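DynE8 (Micromonospora chersina, PDB 4AMM) is the acyltransferase domain of an iterative enediyne polyketide synthase of dynemicin biosynthesis, and probably loads acyl building blocks for the growing chain. Local coordinates at residues D62-V65 with A66-R70; E140-T144 with A145-P149; A315-P319 with V320-V324; V391-A394 with T395-F398. All blocks are in the same frame, centred on the assembly; numbering follows the deposited sequence.

All four contacts are short-range, each within one continuous run of chain, and none touches another. Interactions 2 and 3 are both N-terminal helix caps with an aspartate before the first turn; their centres are 24 Å apart and their nearest atoms about 9 Å. Interactions 1 and 4 sit at the other end of the molecule, with about 10 Å between nearest atoms, whereas the centres of 1 and 3 are 48 Å apart. Helix 144-165 spans the gap: interaction 2 starts it, and Pro396 of interaction 4 rests on its far part. Interaction 2 comes nearest to function, since Gln148 lies near a GxSxG sequence consistent with the nucleophile elbow of acyltransferases.

Interaction 1: residues D62-V65 with A66-R70; sequences DGLV and AALDR
Leu64 and Leu68 meet one turn apart on helix 61-76, an i to i+4 pair on the buried side of an alpha-helix that packs on helix 13-27 and on the strands of the antiparallel sheet. Their first torsions differ. Leu64 carries CG opposite its own backbone N (chi1 177°), while Leu68 turns CG back beside its N (chi1 -64°), so that its branch leans over the preceding turn. There Leu68 CG comes to 3.4 Å from Leu64 O, and Leu68 CD1 lies 3.7 Å from Leu64 CG, the two side chains running at a slant to each other. Beyond this pair Leu68 reaches Leu20, Val23 and Phe54. With an alanine here, the branch of Leu64 is likely to lose its neighbour and a gap to open toward Leu20 and Val23. On the next column Val65 and Asp69 run alongside each other in the same direction, with Val65 CG1 3.8 Å from Asp69 OD2. Asp69 OD1 forms a salt bridge with Arg24. In the backbone, Asp69 N donates to Val65 O at 2.9 Å, with an N-H...O angle of 161°.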
# COMPACT_ATOMS: atom_id res chain seq x y z
N ASP A 62 -26.47 -6.96 -9.00
CA ASP A 62 -26.69 -7.90 -7.91
C ASP A 62 -25.65 -7.70 -6.79
O ASP A 62 -25.92 -7.88 -5.61
CB ASP A 62 -26.65 -9.35 -8.42
CG ASP A 62 -27.94 -9.79 -9.05
OD1 ASP A 62 -28.99 -9.10 -9.02
OD2 ASP A 62 -27.90 -10.93 -9.61
N GLY A 63 -24.45 -7.34 -7.16
CA GLY A 63 -23.38 -7.03 -6.20
C GLY A 63 -23.76 -5.76 -5.42
O GLY A 63 -23.46 -5.68 -4.22
N LEU A 64 -24.35 -4.82 -6.14
CA LEU A 64 -24.86 -3.63 -5.40
C LEU A 64 -25.95 -4.03 -4.39
O LEU A 64 -25.91 -3.61 -3.24
CB LEU A 64 -25.30 -2.54 -6.35
CG LEU A 64 -25.92 -1.31 -5.65
CD1 LEU A 64 -24.86 -0.66 -4.67
CD2 LEU A 64 -26.33 -0.29 -6.72
N VAL A 65 -26.92 -4.86 -4.80
CA VAL A 65 -28.00 -5.30 -3.86
C VAL A 65 -27.39 -5.98 -2.68
O VAL A 65 -27.79 -5.69 -1.52
CB VAL A 65 -29.00 -6.24 -4.59
CG1 VAL A 65 -29.98 -6.87 -3.61
CG2 VAL A 65 -29.66 -5.49 -5.56
N ALA A 66 -26.39 -6.86 -2.91
CA ALA A 66 -25.71 -7.56 -1.82
C ALA A 66 -25.03 -6.57 -0.86
O ALA A 66 -25.17 -6.70 0.37
CB ALA A 66 -24.64 -8.56 -2.35
N ALA A 67 -24.27 -5.61 -1.42
CA ALA A 67 -23.69 -4.57 -0.55
C ALA A 67 -24.69 -3.71 0.27
O ALA A 67 -24.42 -3.45 1.43
CB ALA A 67 -22.78 -3.63 -1.38
N LEU A 68 -25.79 -3.34 -0.39
CA LEU A 68 -26.84 -2.65 0.32
C LEU A 68 -27.43 -3.50 1.48
O LEU A 68 -27.68 -2.96 2.55
CB LEU A 68 -27.91 -2.12 -0.65
CG LEU A 68 -27.36 -1.05 -1.63
CD1 LEU A 68 -28.29 -0.86 -2.78
CD2 LEU A 68 -27.16 0.32 -0.94
N ASP A 69 -27.67 -4.78 1.19
CA ASP A 69 -28.19 -5.67 2.21
C ASP A 69 -27.28 -5.68 3.41
O ASP A 69 -27.76 -5.61 4.55
CB ASP A 69 -28.41 -7.09 1.64
CG ASP A 69 -29.62 -7.17 0.78
OD1 ASP A 69 -30.51 -6.32 0.92
OD2 ASP A 69 -29.70 -8.11 -0.04
N ARG A 70 -25.96 -5.79 3.21
CA ARG A 70 -25.04 -5.75 4.31
C ARG A 70 -25.06 -4.44 5.08
O ARG A 70 -25.05 -4.43 6.28
CB ARG A 70 -23.62 -6.07 3.84
CG ARG A 70 -23.39 -7.53 3.50
CD ARG A 70 -21.85 -7.67 3.33
NE ARG A 70 -21.04 -7.48 4.54
CZ ARG A 70 -19.67 -7.49 4.53
NH1 ARG A 70 -19.05 -7.57 3.37
NH2 ARG A 70 -18.94 -7.34 5.60

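Interaction 2: residues E140-T144 with A145-P149; sequences EPVDT and AVAQP
Gln148 runs alongside Thr144, one turn earlier, and each of its atoms can be followed along that neighbour. CB lies 3.6 Å from Thr144 O. CG, set beside its own backbone N (chi1 -66°), comes closer to the same carbonyl, and from there the chain runs extended past the threonine. CD passes 3.7 Å from Thr144 OG1, and NE2 finishes the path with a nearly straight hydrogen bond to Thr144 OG1 (2.9 Å, 168° at the hydrogen), the hydroxyl lying in the amide plane. The other tip atom, OE1, is hydrogen-bonded to Arg201 NH1, so both ends of the amide are held and its rotation is fixed. Thr144 OG1 also bonds to Gln106 NE2. All this sits at the start of helix 144-165, where Asp143 is the N-cap: its OD1 takes a weak bond from Ala145 N at 3.2 Å. Asp143 O accepts twice, from Val146 N, which stands above the carbonyl plane, and from Ala147 N, which lies in it. The residue before the cap and the fourth after it sit as in a hydrophobic staple, though the 3.2 Å modelled between Val142 CG1 and Ala147 CB is unusually short and doubtful. Across the cap, Asp143 and Val146 side chains meet at about a right angle, OD2 lying 3.7 Å from Val146 CG2.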
# COMPACT_ATOMS: atom_id res chain seq x y z
N GLU A 140 11.60 -15.33 -11.86
CA GLU A 140 12.69 -14.43 -12.22
C GLU A 140 12.67 -13.31 -11.22
O GLU A 140 11.59 -12.85 -10.85
CB GLU A 140 12.54 -13.84 -13.62
CG GLU A 140 13.36 -14.58 -14.67
CD GLU A 140 13.59 -13.73 -15.91
OE1 GLU A 140 13.93 -12.52 -15.77
OE2 GLU A 140 13.42 -14.27 -17.03
N PRO A 141 13.86 -12.87 -10.77
CA PRO A 141 13.87 -11.66 -9.93
C PRO A 141 13.25 -10.46 -10.65
O PRO A 141 13.23 -10.43 -11.90
CB PRO A 141 15.36 -11.39 -9.72
CG PRO A 141 16.03 -12.65 -9.91
CD PRO A 141 15.23 -13.34 -11.03
N VAL A 142 12.79 -9.46 -9.89
CA VAL A 142 12.41 -8.17 -10.48
C VAL A 142 13.69 -7.54 -11.18
O VAL A 142 14.78 -7.61 -10.62
CB VAL A 142 11.87 -7.25 -9.34
CG1 VAL A 142 11.55 -5.89 -9.91
CG2 VAL A 142 10.58 -7.88 -8.66
N ASP A 143 13.59 -6.96 -12.39
CA ASP A 143 14.78 -6.22 -12.97
C ASP A 143 14.70 -4.81 -12.36
O ASP A 143 13.90 -3.94 -12.82
CB ASP A 143 14.71 -6.11 -14.48
CG ASP A 143 15.81 -5.21 -15.08
OD1 ASP A 143 16.47 -4.42 -14.37
OD2 ASP A 143 16.04 -5.30 -16.31
N THR A 144 15.50 -4.60 -11.32
CA THR A 144 15.27 -3.45 -10.44
C THR A 144 15.51 -2.12 -11.18
O THR A 144 14.88 -1.09 -10.85
CB THR A 144 16.08 -3.61 -9.12
OG1 THR A 144 15.47 -2.79 -8.09
CG2 THR A 144 17.49 -3.11 -9.21
N ALA A 145 16.39 -2.05 -12.19
CA ALA A 145 16.67 -0.76 -12.89
C ALA A 145 15.41 -0.31 -13.66
O ALA A 145 15.23 0.84 -13.88
CB ALA A 145 17.86 -0.92 -13.83
N VAL A 146 14.60 -1.27 -14.08
CA VAL A 146 13.37 -1.00 -14.84
C VAL A 146 12.23 -0.85 -13.82
O VAL A 146 11.44 0.10 -13.95
CB VAL A 146 13.02 -2.16 -15.83
CG1 VAL A 146 11.63 -1.99 -16.43
CG2 VAL A 146 14.09 -2.23 -16.97
N ALA A 147 12.16 -1.68 -12.79
CA ALA A 147 11.00 -1.70 -11.89
C ALA A 147 10.93 -0.47 -11.04
O ALA A 147 9.78 0.01 -10.80
CB ALA A 147 11.05 -2.92 -11.03
N GLN A 148 12.03 0.04 -10.53
CA GLN A 148 11.94 1.15 -9.57
C GLN A 148 11.29 2.37 -10.20
O GLN A 148 10.29 2.88 -9.60
CB GLN A 148 13.28 1.44 -8.91
CG GLN A 148 13.76 0.27 -8.01
CD GLN A 148 14.84 0.68 -7.07
OE1 GLN A 148 14.94 1.81 -6.65
NE2 GLN A 148 15.74 -0.28 -6.73
N PRO A 149 11.72 2.85 -11.34
CA PRO A 149 11.03 4.03 -11.94
C PRO A 149 9.63 3.68 -12.37
O PRO A 149 8.74 4.57 -12.30
CB PRO A 149 11.94 4.47 -13.07
CG PRO A 149 12.82 3.20 -13.38
CD PRO A 149 12.97 2.51 -12.06

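Interaction 3: residues A315-P319 with V320-V324; sequences ADEDP and VEVLV
Val320 and Asp318 lie side by side at the start of helix 319-328, where Asp318 is the N-cap. Its CG stands opposite its own backbone N (chi1 -180°), which brings OD1 within 3.0 Å of Val320 N for a weak capping bond. Glu321 comes next; its CG passes 3.6 Å from Asp318 CG, and its chain, bent at chi2, leaves OE2 4.0 Å from Asp318 OD2 with the carboxylate planes nearly perpendicular. That closeness of like charges is probably eased by Arg290, which forms a salt bridge with Glu321 OE1. Val322 N donates to Asp318 O at 3.1 Å, while Val322 CG2 touches Glu317 CB at 3.8 Å, the pair of positions that a hydrophobic staple uses. Glu317 also turns OE2 back to accept from Ala315 N on its anti lone pair. A glycine in its place would probably leave Val322 CG2 without this neighbour and Ala315 N without its acceptor. Leu323 N bonds to Pro319 O at 2.9 Å. Leu323 CG lies 3.3 Å from Pro319 O. Val324 N closes the next turn on Val320 O. Val320 and Val324 face helix 283-294, Leu323 and Pro319 touch Trp298, and Val322 packs on Val309 and Trp314.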
# COMPACT_ATOMS: atom_id res chain seq x y z
N ALA A 315 11.35 14.30 10.82
CA ALA A 315 11.37 15.63 11.46
C ALA A 315 12.30 16.52 10.59
O ALA A 315 11.92 16.89 9.48
CB ALA A 315 11.81 15.50 12.90
N ASP A 316 13.51 16.79 11.07
CA ASP A 316 14.43 17.76 10.48
C ASP A 316 15.47 17.12 9.58
O ASP A 316 16.45 17.75 9.18
CB ASP A 316 15.19 18.45 11.64
CG ASP A 316 14.38 19.56 12.33
OD1 ASP A 316 13.43 20.12 11.71
OD2 ASP A 316 14.72 19.87 13.51
N GLU A 317 15.22 15.86 9.24
CA GLU A 317 16.25 14.97 8.68
C GLU A 317 16.90 15.47 7.43
O GLU A 317 16.27 16.10 6.60
CB GLU A 317 15.56 13.65 8.26
CG GLU A 317 14.37 13.24 9.12
CD GLU A 317 14.85 12.74 10.42
OE1 GLU A 317 16.00 12.23 10.45
OE2 GLU A 317 14.11 12.89 11.41
N ASP A 318 18.17 15.12 7.24
CA ASP A 318 18.84 15.35 5.95
C ASP A 318 18.42 14.20 5.02
O ASP A 318 18.76 13.06 5.29
CB ASP A 318 20.36 15.36 6.14
CG ASP A 318 21.14 15.60 4.85
OD1 ASP A 318 20.64 15.33 3.73
OD2 ASP A 318 22.29 16.10 4.97
N PRO A 319 17.61 14.49 3.99
CA PRO A 319 17.05 13.42 3.13
C PRO A 319 18.16 12.65 2.43
O PRO A 319 17.97 11.46 2.18
CB PRO A 319 16.19 14.17 2.11
CG PRO A 319 16.83 15.63 2.18
CD PRO A 319 17.18 15.85 3.54
N VAL A 320 19.29 13.27 2.06
CA VAL A 320 20.37 12.56 1.44
C VAL A 320 20.90 11.51 2.42
O VAL A 320 21.07 10.31 2.04
CB VAL A 320 21.49 13.51 1.05
CG1 VAL A 320 22.64 12.68 0.50
CG2 VAL A 320 21.00 14.47 0.00
N GLU A 321 21.12 11.86 3.67
CA GLU A 321 21.65 10.87 4.59
C GLU A 321 20.65 9.72 4.81
O GLU A 321 21.08 8.57 4.94
CB GLU A 321 21.97 11.52 5.95
CG GLU A 321 23.03 12.67 5.90
CD GLU A 321 24.32 12.25 5.20
OE1 GLU A 321 24.73 11.06 5.30
OE2 GLU A 321 24.94 13.11 4.52
N VAL A 322 19.37 10.06 4.96
CA VAL A 322 18.37 9.05 5.28
C VAL A 322 18.23 8.14 4.09
O VAL A 322 18.20 6.86 4.28
CB VAL A 322 17.00 9.70 5.59
CG1 VAL A 322 15.90 8.64 5.79
CG2 VAL A 322 17.03 10.46 6.88
N LEU A 323 18.17 8.64 2.87
CA LEU A 323 17.92 7.77 1.69
C LEU A 323 19.17 7.00 1.40
O LEU A 323 19.07 5.93 0.76
CB LEU A 323 17.39 8.61 0.46
CG LEU A 323 15.99 9.15 0.78
CD1 LEU A 323 15.47 9.89 -0.45
CD2 LEU A 323 14.95 8.02 1.19
N VAL A 324 20.36 7.40 1.81
CA VAL A 324 21.58 6.61 1.61
C VAL A 324 21.59 5.50 2.63
O VAL A 324 21.78 4.31 2.20
CB VAL A 324 22.87 7.52 1.71
CG1 VAL A 324 24.06 6.68 1.77
CG2 VAL A 324 22.96 8.44 0.44

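Interaction 4: residues V391-A394 with T395-F398; sequences VDDA and TPFF
An Asx turn from Asp393 to Thr395 runs straight into two overlapping beta turns in the C-terminal tail that follows helix 376-387. Asp393 carries its CG opposite the backbone N (chi1 -176°), which brings OD1 to the N-H of Thr395. The N-H and the hydroxyl of Thr395 both donate to that single oxygen. Thr395 N reaches Asp393 OD1 at 2.9 Å, almost in line with its C-O bond, and Thr395 OG1 donates to Asp393 OD1 at 2.7 Å from the syn side, 29° out of the carboxylate plane. The hydroxyl can do so because it sits between its own backbone N and carbonyl carbon (chi1 65°), facing back toward the aspartate. The second oxygen, OD2, pairs with Arg47, so both carboxylate oxygens have partners. The first beta turn is closed by Phe397 N, which bonds to Ala394 O at 3.0 Å from above the carbonyl plane; the second is closed by Phe398 N on Thr395 O. Pro396 fits the bend without needing an N-H, its CD lying 3.4 Å from Asp393 O, and its ring rests on Trp161 and Leu165 of helix 144-165. Elsewhere the tail lies against strand 4-10, through Ala394 and Phe397, and helix 32-45, through Thr395 and Phe398. Ala394 O also meets the edge of the Phe398 ring, near its plane, 3.8 Å from CD2, while Phe397 CD2 stands 4.0 Å above one face of that ring, displaced toward the rim.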
# COMPACT_ATOMS: atom_id res chain seq x y z
N VAL A 391 -12.28 12.31 1.12
CA VAL A 391 -12.60 13.02 -0.10
C VAL A 391 -14.08 13.34 -0.07
O VAL A 391 -14.87 12.56 0.53
CB VAL A 391 -12.21 12.28 -1.42
CG1 VAL A 391 -10.72 11.97 -1.44
CG2 VAL A 391 -13.03 10.98 -1.61
N ASP A 392 -14.47 14.44 -0.70
CA ASP A 392 -15.89 14.82 -0.65
C ASP A 392 -16.68 14.61 -1.90
O ASP A 392 -17.89 14.79 -1.90
CB ASP A 392 -15.94 16.29 -0.30
CG ASP A 392 -15.61 16.53 1.18
OD1 ASP A 392 -15.69 15.61 2.08
OD2 ASP A 392 -15.31 17.72 1.48
N ASP A 393 -16.03 14.09 -2.96
CA ASP A 393 -16.67 14.13 -4.32
C ASP A 393 -16.11 12.99 -5.13
O ASP A 393 -14.92 13.02 -5.45
CB ASP A 393 -16.38 15.53 -4.93
CG ASP A 393 -17.03 15.78 -6.23
OD1 ASP A 393 -17.47 14.78 -6.93
OD2 ASP A 393 -17.14 16.95 -6.68
N ALA A 394 -16.95 11.99 -5.43
CA ALA A 394 -16.51 10.85 -6.20
C ALA A 394 -16.80 11.01 -7.68
O ALA A 394 -16.50 10.08 -8.51
CB ALA A 394 -17.28 9.61 -5.63
N THR A 395 -17.30 12.16 -8.15
CA THR A 395 -17.54 12.38 -9.60
C THR A 395 -16.30 12.14 -10.52
O THR A 395 -16.56 11.74 -11.66
CB THR A 395 -18.22 13.71 -9.96
OG1 THR A 395 -17.33 14.78 -9.61
CG2 THR A 395 -19.57 13.85 -9.27
N PRO A 396 -15.04 12.36 -10.05
CA PRO A 396 -13.91 12.08 -10.97
C PRO A 396 -13.94 10.62 -11.47
O PRO A 396 -13.39 10.39 -12.57
CB PRO A 396 -12.70 12.37 -10.09
CG PRO A 396 -13.14 13.41 -9.17
CD PRO A 396 -14.58 12.99 -8.80
N PHE A 397 -14.52 9.69 -10.75
CA PHE A 397 -14.52 8.32 -11.24
C PHE A 397 -15.36 8.18 -12.48
O PHE A 397 -15.23 7.18 -13.19
CB PHE A 397 -15.04 7.41 -10.09
CG PHE A 397 -14.90 5.93 -10.40
CD1 PHE A 397 -13.70 5.29 -10.12
CD2 PHE A 397 -15.95 5.21 -10.90
CE1 PHE A 397 -13.51 3.89 -10.48
CE2 PHE A 397 -15.77 3.77 -11.22
CZ PHE A 397 -14.59 3.18 -11.02
N PHE A 398 -16.25 9.13 -12.78
CA PHE A 398 -17.20 9.03 -13.90
C PHE A 398 -16.79 9.85 -15.11
O PHE A 398 -17.46 9.76 -16.12
CB PHE A 398 -18.63 9.39 -13.40
CG PHE A 398 -19.12 8.41 -12.40
CD1 PHE A 398 -19.70 7.22 -12.87
CD2 PHE A 398 -18.87 8.58 -11.04
CE1 PHE A 398 -20.04 6.23 -12.02
CE2 PHE A 398 -19.26 7.56 -10.12
CZ PHE A 398 -19.84 6.38 -10.63